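PDB 4WOE: taurocyamine kinase from Schistosoma mansoni, which reversibly transfers a phosphate group between ATP and the guanidino compound taurocyamine, using magnesium, in a single chain that contains two kinase units. Local coordinates for residues Phe183-Asp188 and Leu216-Glu221; Thr275-Val280 and Asp320-Arg325; Ile423-Gly428 and Asp438-Leu443; Cys445-Val450 and Ser686-Leu691. The protein carries 4 engineered substitutions. All coordinates share one frame; numbering follows the deposited sequence.

How the contacts relate
All four contacts pack mainly buried residues, but their chemistry follows their place in the fold. Contacts 1 and 2 share the eight-stranded antiparallel sheet of the first catalytic unit, their centres about 18 Å apart: contact 1 is largely aromatic, laying a loop on strand 215-219, while contact 2 joins two neighbouring strands with charges and amides at the ADP. Contacts 3 and 4 both use helix 437-448, their centres about 13 Å apart, and meet where Cys424 packs on Tyr447. Contact 3 is apolar on its helix side and polar toward taurocyamine; contact 4, only partly buried, mixes ring contacts with water.

Contact 1: residues Phe183-Asp188 and Leu216-Glu221; sequences FLFRND and LVWINE
Residues 183-185 of the loop run in nearly the same direction as residues 216-221, with Phe183 level with Leu216, Leu184 with Trp218, and Phe185 with Glu221. Trp218 is the hub. Its indole N-H gives a hydrogen bond from NE1 to Phe183 O, 2.8 Å long, lying in the ring plane and in the carbonyl plane as well. The Phe185 ring stands edge-to-face on the indole, planes at 87°, with its CD1 3.3 Å from Trp218 CD2. Phe185 CB rests over the six-membered part of the same indole face.

On the Phe185 ring itself, Glu221 CG lies over one face, 3.6 Å from the centroid, while CD1 of Leu184 sits over the centre of the opposite face. Glu221 bends at chi2 (-114°), which lays its carboxylate within 8° of parallel to the Phe185 ring. A water then ties Glu221 OE2 to Arg186 O. At the other end, Leu216 CD2 packs obliquely on the Phe183 ring, 3.7 Å from Phe183 CD1.

Trp218 also touches the bound ADP and lies close to Arg121 and Arg226, both predicted to bind ATP. The N-H bond and the packing of Phe185 on one face together restrict how the indole can turn, so mostly apolar chemistry probably helps position a side chain that touches the nucleotide.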
# COMPACT_ATOMS: atom_id res chain seq x y z
N PHE A 183 -29.35 8.45 -2.62
CA PHE A 183 -29.90 9.71 -2.13
C PHE A 183 -29.85 9.82 -0.61
O PHE A 183 -29.73 10.91 -0.07
CB PHE A 183 -31.35 9.89 -2.60
CG PHE A 183 -31.50 10.53 -3.96
CD1 PHE A 183 -32.28 11.67 -4.12
CD2 PHE A 183 -30.88 9.98 -5.08
CE1 PHE A 183 -32.44 12.26 -5.36
CE2 PHE A 183 -31.04 10.57 -6.33
CZ PHE A 183 -31.82 11.70 -6.47
N LEU A 184 -29.96 8.69 0.08
CA LEU A 184 -30.11 8.70 1.53
C LEU A 184 -29.03 7.91 2.27
O LEU A 184 -28.55 6.88 1.77
CB LEU A 184 -31.49 8.15 1.92
CG LEU A 184 -31.87 8.25 3.39
CD1 LEU A 184 -31.85 9.71 3.83
CD2 LEU A 184 -33.24 7.64 3.59
N PHE A 185 -28.64 8.41 3.45
CA PHE A 185 -27.79 7.67 4.38
C PHE A 185 -28.40 6.31 4.78
O PHE A 185 -29.61 6.11 4.66
CB PHE A 185 -27.53 8.49 5.66
CG PHE A 185 -28.75 9.20 6.17
CD1 PHE A 185 -28.90 10.57 5.98
CD2 PHE A 185 -29.76 8.51 6.83
CE1 PHE A 185 -30.02 11.23 6.43
CE2 PHE A 185 -30.89 9.16 7.30
CZ PHE A 185 -31.02 10.53 7.10
N ARG A 186 -27.57 5.40 5.27
CA ARG A 186 -28.02 4.10 5.74
C ARG A 186 -28.45 4.12 7.21
O ARG A 186 -28.44 5.20 7.83
CB ARG A 186 -26.92 3.07 5.51
CG ARG A 186 -26.41 3.05 4.07
CD ARG A 186 -25.32 2.02 3.94
NE ARG A 186 -25.69 0.78 4.62
CZ ARG A 186 -26.24 -0.26 4.01
NH1 ARG A 186 -26.48 -0.22 2.70
NH2 ARG A 186 -26.55 -1.35 4.70
N ASN A 187 -28.84 2.96 7.77
CA ASN A 187 -29.30 2.84 9.17
C ASN A 187 -28.31 2.25 10.15
O ASN A 187 -28.56 2.21 11.36
CB ASN A 187 -30.53 1.94 9.30
CG ASN A 187 -31.72 2.42 8.54
OD1 ASN A 187 -32.37 1.61 7.88
ND2 ASN A 187 -32.04 3.71 8.64
N ASP A 188 -27.23 1.70 9.62
CA ASP A 188 -26.51 0.67 10.33
C ASP A 188 -25.07 1.04 10.62
O ASP A 188 -24.18 0.21 10.51
CB ASP A 188 -26.53 -0.62 9.51
CG ASP A 188 -26.11 -0.38 8.07
OD1 ASP A 188 -26.54 0.65 7.50
OD2 ASP A 188 -25.33 -1.19 7.51
N LEU A 216 -29.72 17.82 -2.54
CA LEU A 216 -30.44 17.30 -1.40
C LEU A 216 -29.72 17.57 -0.08
O LEU A 216 -28.50 17.78 -0.05
CB LEU A 216 -30.69 15.80 -1.60
CG LEU A 216 -29.50 14.89 -1.79
CD1 LEU A 216 -29.36 14.05 -0.56
CD2 LEU A 216 -29.66 14.01 -3.02
N VAL A 217 -30.49 17.59 1.00
CA VAL A 217 -29.95 17.92 2.31
C VAL A 217 -30.34 16.88 3.34
O VAL A 217 -31.52 16.56 3.49
CB VAL A 217 -30.45 19.28 2.80
CG1 VAL A 217 -29.81 19.59 4.16
CG2 VAL A 217 -30.14 20.38 1.78
N TRP A 218 -29.35 16.35 4.06
CA TRP A 218 -29.61 15.49 5.20
C TRP A 218 -29.57 16.32 6.48
O TRP A 218 -28.58 17.01 6.75
CB TRP A 218 -28.59 14.36 5.30
CG TRP A 218 -28.47 13.47 4.10
CD1 TRP A 218 -29.32 13.40 3.03
CD2 TRP A 218 -27.41 12.54 3.83
NE1 TRP A 218 -28.85 12.47 2.12
CE2 TRP A 218 -27.68 11.93 2.60
CE3 TRP A 218 -26.25 12.16 4.53
CZ2 TRP A 218 -26.84 10.97 2.04
CZ3 TRP A 218 -25.42 11.20 3.98
CH2 TRP A 218 -25.72 10.61 2.75
N ILE A 219 -30.63 16.21 7.28
CA ILE A 219 -30.72 16.94 8.53
C ILE A 219 -30.48 16.02 9.72
O ILE A 219 -31.17 15.00 9.88
CB ILE A 219 -32.10 17.61 8.69
CG1 ILE A 219 -32.40 18.52 7.49
CG2 ILE A 219 -32.18 18.37 10.02
CD1 ILE A 219 -33.63 19.37 7.65
N ASN A 220 -29.49 16.38 10.55
CA ASN A 220 -29.20 15.69 11.82
C ASN A 220 -28.86 14.20 11.71
O ASN A 220 -29.10 13.42 12.64
CB ASN A 220 -30.38 15.87 12.78
CG ASN A 220 -30.33 17.21 13.47
OD1 ASN A 220 -29.24 17.73 13.72
ND2 ASN A 220 -31.50 17.80 13.75
N GLU A 221 -28.25 13.80 10.61
CA GLU A 221 -27.65 12.50 10.57
C GLU A 221 -26.23 12.64 11.14
O GLU A 221 -26.06 12.85 12.35
CB GLU A 221 -27.65 11.95 9.15
CG GLU A 221 -27.35 10.47 9.07
CD GLU A 221 -26.05 10.21 8.36
OE1 GLU A 221 -25.54 11.16 7.72
OE2 GLU A 221 -25.55 9.06 8.45
O HOH W 1 -26.48 6.68 9.58

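Contact 2: residues Thr275-Val280 and Asp320-Arg325; sequences TLRASV and DLSNKR. With ADP (adenosine-5'-diphosphate), chain C.
The guanidinium of Arg277 is met around its edge, close to its plane, by the Asp320 carboxylate, by Ser322 OG and by O3B of ADP. Asp320 is gripped end-on: NH2 reaches Asp320 OD1 at 2.8 Å and NH1 reaches Asp320 OD2 at 2.9 Å, each oxygen met on its syn side but out of the carboxylate plane, in a salt bridge whose two planes are 31° apart. On the nucleotide side, NE of Arg277 gives an almost straight bond to ADP O3B (173°), and NH1 gives a second, more bent one to ADP O3A. The side chain leaves the strand extended and turns at chi3 (98°), which brings the guanidinium between carboxylate and diphosphate.

Strands 277-283 and 318-323 are antiparallel neighbours. Val280 and Leu321 form a hydrogen-bonded pair, Val280 N to Leu321 O at 3.1 Å and Leu321 N to Val280 O at 3.0 Å, and Val280 CG2 packs on Leu321 CB. Further along, the Asn323 amide takes over from the backbone: its OD1 receives Ala278 N at 2.9 Å, while its ND2 donates to Leu276 O and to Arg325 O. Ser279 OG donates to the adenine N7 of ADP, 2.8 Å away.

Arg305, on the next strand, and Arg123 also bond the nucleotide. Asp320, itself beside the adenine, probably helps orient Arg277, and its negative charge probably offsets part of the positive charge gathered for the diphosphate, while the paired strands place Arg277 at the diphosphate and Ser279 at the adenine.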
# COMPACT_ATOMS: atom_id res chain seq x y z
N THR A 275 -14.73 20.78 4.74
CA THR A 275 -15.73 19.69 4.85
C THR A 275 -16.13 19.11 3.47
O THR A 275 -17.05 18.30 3.37
CB THR A 275 -17.02 20.16 5.59
OG1 THR A 275 -17.92 20.78 4.66
CG2 THR A 275 -16.70 21.14 6.70
N LEU A 276 -15.41 19.53 2.43
CA LEU A 276 -15.80 19.26 1.05
C LEU A 276 -15.27 17.92 0.51
O LEU A 276 -14.07 17.64 0.55
CB LEU A 276 -15.33 20.41 0.16
CG LEU A 276 -15.96 20.65 -1.22
CD1 LEU A 276 -15.86 22.12 -1.60
CD2 LEU A 276 -15.27 19.83 -2.26
N ARG A 277 -16.18 17.10 -0.01
CA ARG A 277 -15.79 15.86 -0.66
C ARG A 277 -16.42 15.81 -2.04
O ARG A 277 -17.63 15.61 -2.16
CB ARG A 277 -16.20 14.65 0.18
CG ARG A 277 -15.65 13.32 -0.34
CD ARG A 277 -16.02 12.16 0.59
NE ARG A 277 -17.19 11.42 0.12
CZ ARG A 277 -17.15 10.52 -0.86
NH1 ARG A 277 -18.26 9.88 -1.22
NH2 ARG A 277 -16.01 10.25 -1.49
N ALA A 278 -15.61 16.03 -3.07
CA ALA A 278 -16.07 15.92 -4.46
C ALA A 278 -15.72 14.54 -5.02
O ALA A 278 -14.56 14.12 -4.98
CB ALA A 278 -15.46 17.02 -5.31
N SER A 279 -16.71 13.82 -5.52
CA SER A 279 -16.47 12.44 -5.93
C SER A 279 -17.10 12.07 -7.26
O SER A 279 -18.10 12.66 -7.69
CB SER A 279 -17.01 11.48 -4.87
OG SER A 279 -18.42 11.46 -4.91
N VAL A 280 -16.49 11.07 -7.89
CA VAL A 280 -17.11 10.35 -9.00
C VAL A 280 -17.27 8.89 -8.61
O VAL A 280 -16.53 8.39 -7.76
CB VAL A 280 -16.26 10.41 -10.29
CG1 VAL A 280 -16.15 11.84 -10.78
CG2 VAL A 280 -14.88 9.78 -10.06
N ASP A 320 -15.37 4.81 -5.96
CA ASP A 320 -15.56 6.18 -5.52
C ASP A 320 -14.18 6.82 -5.45
O ASP A 320 -13.30 6.33 -4.72
CB ASP A 320 -16.27 6.19 -4.14
CG ASP A 320 -16.60 7.59 -3.63
OD1 ASP A 320 -15.73 8.50 -3.70
OD2 ASP A 320 -17.73 7.79 -3.14
N LEU A 321 -14.00 7.89 -6.22
CA LEU A 321 -12.76 8.67 -6.25
C LEU A 321 -12.99 10.11 -5.81
O LEU A 321 -13.85 10.79 -6.36
CB LEU A 321 -12.17 8.66 -7.66
CG LEU A 321 -11.75 7.30 -8.21
CD1 LEU A 321 -11.17 7.47 -9.60
CD2 LEU A 321 -10.75 6.59 -7.24
N SER A 322 -12.21 10.59 -4.85
CA SER A 322 -12.43 11.93 -4.29
C SER A 322 -11.15 12.60 -3.80
O SER A 322 -10.13 11.93 -3.55
CB SER A 322 -13.43 11.85 -3.14
OG SER A 322 -12.84 11.27 -1.99
N ASN A 323 -11.18 13.93 -3.67
CA ASN A 323 -10.07 14.63 -3.03
C ASN A 323 -9.86 14.09 -1.60
O ASN A 323 -10.82 13.93 -0.84
CB ASN A 323 -10.32 16.14 -2.99
CG ASN A 323 -11.66 16.51 -2.35
OD1 ASN A 323 -12.73 16.16 -2.87
ND2 ASN A 323 -11.61 17.23 -1.23
N LYS A 324 -8.62 13.77 -1.25
CA LYS A 324 -8.35 13.31 0.11
C LYS A 324 -8.34 14.48 1.11
O LYS A 324 -8.73 14.32 2.25
CB LYS A 324 -7.03 12.53 0.17
CG LYS A 324 -5.81 13.34 -0.14
CD LYS A 324 -4.55 12.47 -0.15
CE LYS A 324 -3.29 13.34 -0.23
NZ LYS A 324 -2.06 12.56 -0.59
N ARG A 325 -7.92 15.66 0.67
CA ARG A 325 -7.72 16.76 1.61
C ARG A 325 -9.01 17.51 1.99
O ARG A 325 -9.96 17.59 1.20
CB ARG A 325 -6.69 17.73 1.05
CG ARG A 325 -5.37 17.09 0.71
CD ARG A 325 -4.33 18.17 0.47
NE ARG A 325 -4.20 18.97 1.68
CZ ARG A 325 -3.71 20.19 1.75
NH1 ARG A 325 -3.27 20.82 0.65
NH2 ARG A 325 -3.67 20.79 2.93
PB ADP C . -20.20 10.94 2.14
O1B ADP C . -19.31 10.60 3.31
O2B ADP C . -21.69 10.94 2.47
O3B ADP C . -19.73 12.14 1.31
PA ADP C . -20.27 8.13 1.47
O1A ADP C . -20.73 7.97 2.90
O2A ADP C . -19.06 7.38 0.97
O3A ADP C . -20.03 9.69 1.12
O5' ADP C . -21.52 7.79 0.52
C5' ADP C . -22.87 7.73 0.97
C4' ADP C . -23.76 7.63 -0.26
O4' ADP C . -23.34 8.58 -1.26
C3' ADP C . -23.64 6.26 -0.92
O3' ADP C . -24.93 5.90 -1.44
C2' ADP C . -22.74 6.50 -2.11
O2' ADP C . -22.95 5.56 -3.16
C1' ADP C . -23.16 7.90 -2.51
N9 ADP C . -22.17 8.52 -3.42
C8 ADP C . -20.94 9.00 -3.10
N7 ADP C . -20.31 9.50 -4.20
C5 ADP C . -21.14 9.34 -5.24
C6 ADP C . -21.09 9.65 -6.70
N6 ADP C . -19.99 10.24 -7.24
N1 ADP C . -22.18 9.33 -7.45
C2 ADP C . -23.26 8.74 -6.90
N3 ADP C . -23.37 8.43 -5.59
C4 ADP C . -22.36 8.70 -4.73

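Contact 3: residues Ile423-Gly428 and Asp438-Leu443; sequences ICPRTG and DYLDPL. With 3S5 (Taurocyamine), chain F.
Pro425 is the bump here: its ring pushes toward helix 437-448 and settles among three side chains, Tyr439, Leu440 and Leu443. CD of the Pro425 ring meets the CD1 methyl of Leu443 head-on at 3.9 Å, and Leu443 gets there because its CG stands anti to the backbone N (chi1 -173°). CG of the proline lies 4.2 Å from Leu440 CD2, while CB and CG pass alongside the phenol end of Tyr439, with Pro425 CB 4.2 Å from Tyr439 OH. Two residues on, Thr427 offers its methyl CG2 to Leu440 CD1 at 4.0 Å, so Leu440 fits its two methyls to Pro425 and Thr427 in turn. The polar ends point elsewhere: Tyr439 OH bonds to Thr386 O, and Thr427 OG1 bonds to Cys630 O.

Ile423, Cys424 and Arg426 of the same loop serve taurocyamine. The sulfonate is held by the backbone N-H groups of Ile423 and Cys424 and by the Arg426 side chain, whose NH1 bonds O08 of the ligand and whose NH2 bonds O09 at 2.8 Å. The ligand's guanidino group lies over one face of the Arg426 guanidinium, with N01 3.4 Å above the plane. Glu585, Glu674 and Cys631, the predicted active-site residue, complete the site.

The apolar face of the loop therefore packs by shape alone, with no hydrogen bond to the helix, while its other groups grip the sulfonate four times. Seating Pro425 on the helix probably helps present Ile423, Cys424 and Arg426 to the substrate.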
# COMPACT_ATOMS: atom_id res chain seq x y z
N ILE A 423 17.81 -0.82 -8.26
CA ILE A 423 18.79 -0.65 -9.33
C ILE A 423 18.71 -1.67 -10.45
O ILE A 423 19.37 -1.50 -11.48
CB ILE A 423 20.23 -0.66 -8.75
CG1 ILE A 423 20.62 -2.04 -8.24
CG2 ILE A 423 20.37 0.36 -7.62
CD1 ILE A 423 21.96 -2.06 -7.52
N CYS A 424 17.92 -2.73 -10.26
CA CYS A 424 17.74 -3.77 -11.28
C CYS A 424 16.27 -3.96 -11.63
O CYS A 424 15.39 -3.74 -10.79
CB CYS A 424 18.34 -5.11 -10.83
SG CYS A 424 20.16 -5.33 -10.99
N PRO A 425 15.98 -4.38 -12.86
CA PRO A 425 14.62 -4.75 -13.28
C PRO A 425 14.16 -6.11 -12.72
O PRO A 425 14.95 -6.83 -12.09
CB PRO A 425 14.74 -4.80 -14.80
CG PRO A 425 16.16 -5.22 -15.04
CD PRO A 425 16.96 -4.51 -13.96
N ARG A 426 12.90 -6.45 -12.96
CA ARG A 426 12.38 -7.78 -12.65
C ARG A 426 11.60 -8.35 -13.84
O ARG A 426 10.50 -7.87 -14.16
CB ARG A 426 11.48 -7.75 -11.41
CG ARG A 426 12.14 -7.18 -10.17
CD ARG A 426 13.14 -8.15 -9.57
NE ARG A 426 13.50 -7.71 -8.23
CZ ARG A 426 14.38 -6.75 -7.96
NH1 ARG A 426 15.04 -6.15 -8.96
NH2 ARG A 426 14.62 -6.40 -6.70
N THR A 427 12.15 -9.38 -14.47
CA THR A 427 11.58 -9.86 -15.74
C THR A 427 10.30 -10.66 -15.52
O THR A 427 10.00 -11.06 -14.40
CB THR A 427 12.59 -10.73 -16.50
OG1 THR A 427 12.90 -11.89 -15.72
CG2 THR A 427 13.89 -9.95 -16.77
N GLY A 428 9.54 -10.89 -16.60
CA GLY A 428 8.28 -11.60 -16.51
C GLY A 428 8.31 -13.09 -16.87
O GLY A 428 7.44 -13.87 -16.43
N ASP A 438 18.72 -6.62 -26.26
CA ASP A 438 19.52 -5.40 -26.40
C ASP A 438 19.55 -4.57 -25.13
O ASP A 438 20.46 -3.77 -24.91
CB ASP A 438 19.00 -4.50 -27.54
CG ASP A 438 19.58 -4.88 -28.88
OD1 ASP A 438 20.47 -5.75 -28.93
OD2 ASP A 438 19.16 -4.28 -29.89
N TYR A 439 18.52 -4.72 -24.31
CA TYR A 439 18.46 -3.97 -23.07
C TYR A 439 19.12 -4.81 -21.97
O TYR A 439 20.00 -4.31 -21.26
CB TYR A 439 17.00 -3.63 -22.72
CG TYR A 439 16.75 -3.13 -21.30
CD1 TYR A 439 17.07 -1.83 -20.92
CD2 TYR A 439 16.14 -3.96 -20.36
CE1 TYR A 439 16.81 -1.38 -19.63
CE2 TYR A 439 15.88 -3.52 -19.07
CZ TYR A 439 16.22 -2.24 -18.71
OH TYR A 439 15.95 -1.82 -17.43
N LEU A 440 18.72 -6.08 -21.87
CA LEU A 440 19.14 -6.92 -20.76
C LEU A 440 20.62 -7.36 -20.88
O LEU A 440 21.34 -7.33 -19.89
CB LEU A 440 18.20 -8.14 -20.62
CG LEU A 440 16.84 -7.81 -19.98
CD1 LEU A 440 15.78 -8.92 -20.11
CD2 LEU A 440 17.03 -7.42 -18.52
N ASP A 441 21.08 -7.74 -22.07
CA ASP A 441 22.45 -8.27 -22.19
C ASP A 441 23.59 -7.31 -21.84
O ASP A 441 24.59 -7.75 -21.26
CB ASP A 441 22.72 -8.82 -23.60
CG ASP A 441 24.13 -9.38 -23.74
OD1 ASP A 441 24.33 -10.56 -23.37
OD2 ASP A 441 25.04 -8.64 -24.17
N PRO A 442 23.49 -6.01 -22.20
CA PRO A 442 24.61 -5.17 -21.73
C PRO A 442 24.49 -4.84 -20.24
O PRO A 442 25.51 -4.63 -19.58
CB PRO A 442 24.50 -3.90 -22.60
CG PRO A 442 23.10 -3.87 -23.10
CD PRO A 442 22.66 -5.32 -23.21
N LEU A 443 23.26 -4.81 -19.72
CA LEU A 443 23.01 -4.63 -18.27
C LEU A 443 23.62 -5.80 -17.46
O LEU A 443 24.33 -5.59 -16.46
CB LEU A 443 21.51 -4.53 -18.01
CG LEU A 443 20.95 -4.18 -16.63
CD1 LEU A 443 19.53 -3.65 -16.80
CD2 LEU A 443 20.93 -5.40 -15.72
N01 3S5 F . 16.64 -9.21 -7.12
C02 3S5 F . 16.65 -8.64 -5.96
N03 3S5 F . 15.95 -9.16 -4.98
N04 3S5 F . 17.37 -7.50 -5.75
C05 3S5 F . 18.17 -6.84 -6.76
C06 3S5 F . 18.64 -5.47 -6.23
S07 3S5 F . 17.38 -4.24 -6.34
O08 3S5 F . 16.81 -4.25 -7.75
O09 3S5 F . 16.25 -4.54 -5.37
O10 3S5 F . 17.91 -2.86 -6.02

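Contact 4: residues Cys445-Val450 and Ser686-Leu691; sequences CDYHGV and SNKRRL
A Schellman motif ends helix 437-448, and this helix end packs on the loop that follows strand 682-687, joining the N-terminal helical region of the second kinase unit to its catalytic sheet domain. Gly449, with positive phi, is the C-prime residue; Val450 N bonds back to Cys445 O at 3.0 Å.

The last turn offers two rings. The extended Lys688 chain brings its end over one face of Tyr447, its CE 3.9 Å from the ring centroid and its NZ 4.6 Å away in a cation-pi contact. The His448 ring is sandwiched: Leu691 CB lies over one face, 3.9 Å from the centroid, and Tyr447 CD2 lies over the opposite one. At its edge, ND1 of His448 receives a weak hydrogen bond from Arg690 N, 3.5 Å long but fairly straight at 166°, while NE2 bonds to Pro632 O. With CG placed beside the backbone N (chi1 -66°), the imidazole turns toward the 688-691 loop. Past the helix end, Val450 CG2 packs on Leu691 CD2 at 3.6 Å.

One water links the two segments, donating to His448 O and accepting from Arg689 NE, and it lies close to Leu691 O as well. Arg689 has a salt bridge with Glu701, and Arg690 bonds Asn634 and approaches Arg640 and Arg669, predicted ATP-binding residues.

The NE2 bond to Pro632 O calls for a proton there, and the weak ND1 contact is at most consistent with a neutral ring. Ring faces, a weak bond and a water thus join the two domains where Arg690 of the same loop lies close to the nucleotide site.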
# COMPACT_ATOMS: atom_id res chain seq x y z
N CYS A 445 26.02 -7.84 -18.44
CA CYS A 445 27.48 -7.82 -18.54
C CYS A 445 28.08 -6.83 -17.55
O CYS A 445 29.13 -7.09 -16.97
CB CYS A 445 27.94 -7.47 -19.96
SG CYS A 445 27.74 -8.80 -21.20
N ASP A 446 27.40 -5.70 -17.39
CA ASP A 446 27.84 -4.64 -16.51
C ASP A 446 27.74 -5.07 -15.07
O ASP A 446 28.70 -4.94 -14.31
CB ASP A 446 27.01 -3.39 -16.77
CG ASP A 446 27.49 -2.18 -15.99
OD1 ASP A 446 28.41 -2.31 -15.16
OD2 ASP A 446 26.93 -1.10 -16.20
N TYR A 447 26.58 -5.59 -14.69
CA TYR A 447 26.33 -5.98 -13.30
C TYR A 447 27.27 -7.08 -12.84
O TYR A 447 27.86 -7.00 -11.77
CB TYR A 447 24.89 -6.45 -13.11
CG TYR A 447 24.61 -6.89 -11.69
CD1 TYR A 447 24.11 -5.99 -10.76
CD2 TYR A 447 24.85 -8.20 -11.28
CE1 TYR A 447 23.86 -6.38 -9.45
CE2 TYR A 447 24.61 -8.60 -9.99
CZ TYR A 447 24.11 -7.68 -9.07
OH TYR A 447 23.87 -8.07 -7.77
N HIS A 448 27.38 -8.14 -13.64
CA HIS A 448 28.19 -9.29 -13.27
C HIS A 448 29.67 -9.13 -13.60
O HIS A 448 30.48 -10.00 -13.27
CB HIS A 448 27.65 -10.56 -13.94
CG HIS A 448 26.30 -10.96 -13.45
ND1 HIS A 448 26.11 -11.67 -12.28
CD2 HIS A 448 25.06 -10.75 -13.96
CE1 HIS A 448 24.82 -11.88 -12.10
NE2 HIS A 448 24.16 -11.33 -13.10
N GLY A 449 30.02 -8.02 -14.25
CA GLY A 449 31.40 -7.75 -14.60
C GLY A 449 31.99 -8.78 -15.55
O GLY A 449 33.10 -9.28 -15.31
N VAL A 450 31.24 -9.13 -16.60
CA VAL A 450 31.78 -10.05 -17.60
C VAL A 450 32.93 -9.35 -18.31
O VAL A 450 32.81 -8.18 -18.70
CB VAL A 450 30.72 -10.52 -18.64
CG1 VAL A 450 31.33 -11.52 -19.61
CG2 VAL A 450 29.52 -11.12 -17.94
N SER A 686 28.10 -10.98 1.07
CA SER A 686 27.99 -11.98 0.01
C SER A 686 28.88 -11.69 -1.20
O SER A 686 29.26 -10.56 -1.44
CB SER A 686 26.53 -12.09 -0.45
OG SER A 686 26.18 -11.02 -1.34
N ASN A 687 29.18 -12.73 -1.98
CA ASN A 687 29.78 -12.57 -3.30
C ASN A 687 28.83 -11.84 -4.25
O ASN A 687 27.65 -12.20 -4.32
CB ASN A 687 30.13 -13.93 -3.89
CG ASN A 687 28.91 -14.84 -4.02
OD1 ASN A 687 28.41 -15.37 -3.02
ND2 ASN A 687 28.44 -15.02 -5.25
N LYS A 688 29.30 -10.83 -4.97
CA LYS A 688 28.36 -10.09 -5.81
C LYS A 688 28.04 -10.81 -7.12
O LYS A 688 26.88 -10.85 -7.53
CB LYS A 688 28.85 -8.67 -6.14
CG LYS A 688 27.75 -7.81 -6.78
CD LYS A 688 28.30 -6.70 -7.66
CE LYS A 688 27.17 -5.81 -8.18
NZ LYS A 688 27.65 -4.49 -8.69
N ARG A 689 29.05 -11.38 -7.77
CA ARG A 689 28.81 -11.95 -9.10
C ARG A 689 28.41 -13.43 -9.02
O ARG A 689 28.84 -14.18 -8.13
CB ARG A 689 30.02 -11.76 -10.02
CG ARG A 689 31.31 -12.49 -9.62
CD ARG A 689 32.46 -12.06 -10.56
NE ARG A 689 32.78 -13.04 -11.60
CZ ARG A 689 33.83 -13.86 -11.57
NH1 ARG A 689 34.69 -13.81 -10.56
NH2 ARG A 689 34.04 -14.72 -12.56
N ARG A 690 27.55 -13.81 -9.95
CA ARG A 690 26.96 -15.13 -9.97
C ARG A 690 27.12 -15.77 -11.34
O ARG A 690 26.99 -16.98 -11.50
CB ARG A 690 25.49 -15.05 -9.59
CG ARG A 690 25.18 -14.13 -8.42
CD ARG A 690 23.87 -14.54 -7.75
NE ARG A 690 23.20 -13.44 -7.05
CZ ARG A 690 23.68 -12.84 -5.96
NH1 ARG A 690 24.84 -13.23 -5.43
NH2 ARG A 690 22.99 -11.85 -5.40
N LEU A 691 27.40 -14.93 -12.34
CA LEU A 691 27.51 -15.37 -13.73
C LEU A 691 28.96 -15.25 -14.22
O LEU A 691 29.67 -14.31 -13.83
CB LEU A 691 26.56 -14.56 -14.62
CG LEU A 691 26.58 -14.82 -16.12
CD1 LEU A 691 25.15 -15.04 -16.58
CD2 LEU A 691 27.19 -13.65 -16.87
O HOH W 2 31.42 -12.75 -14.42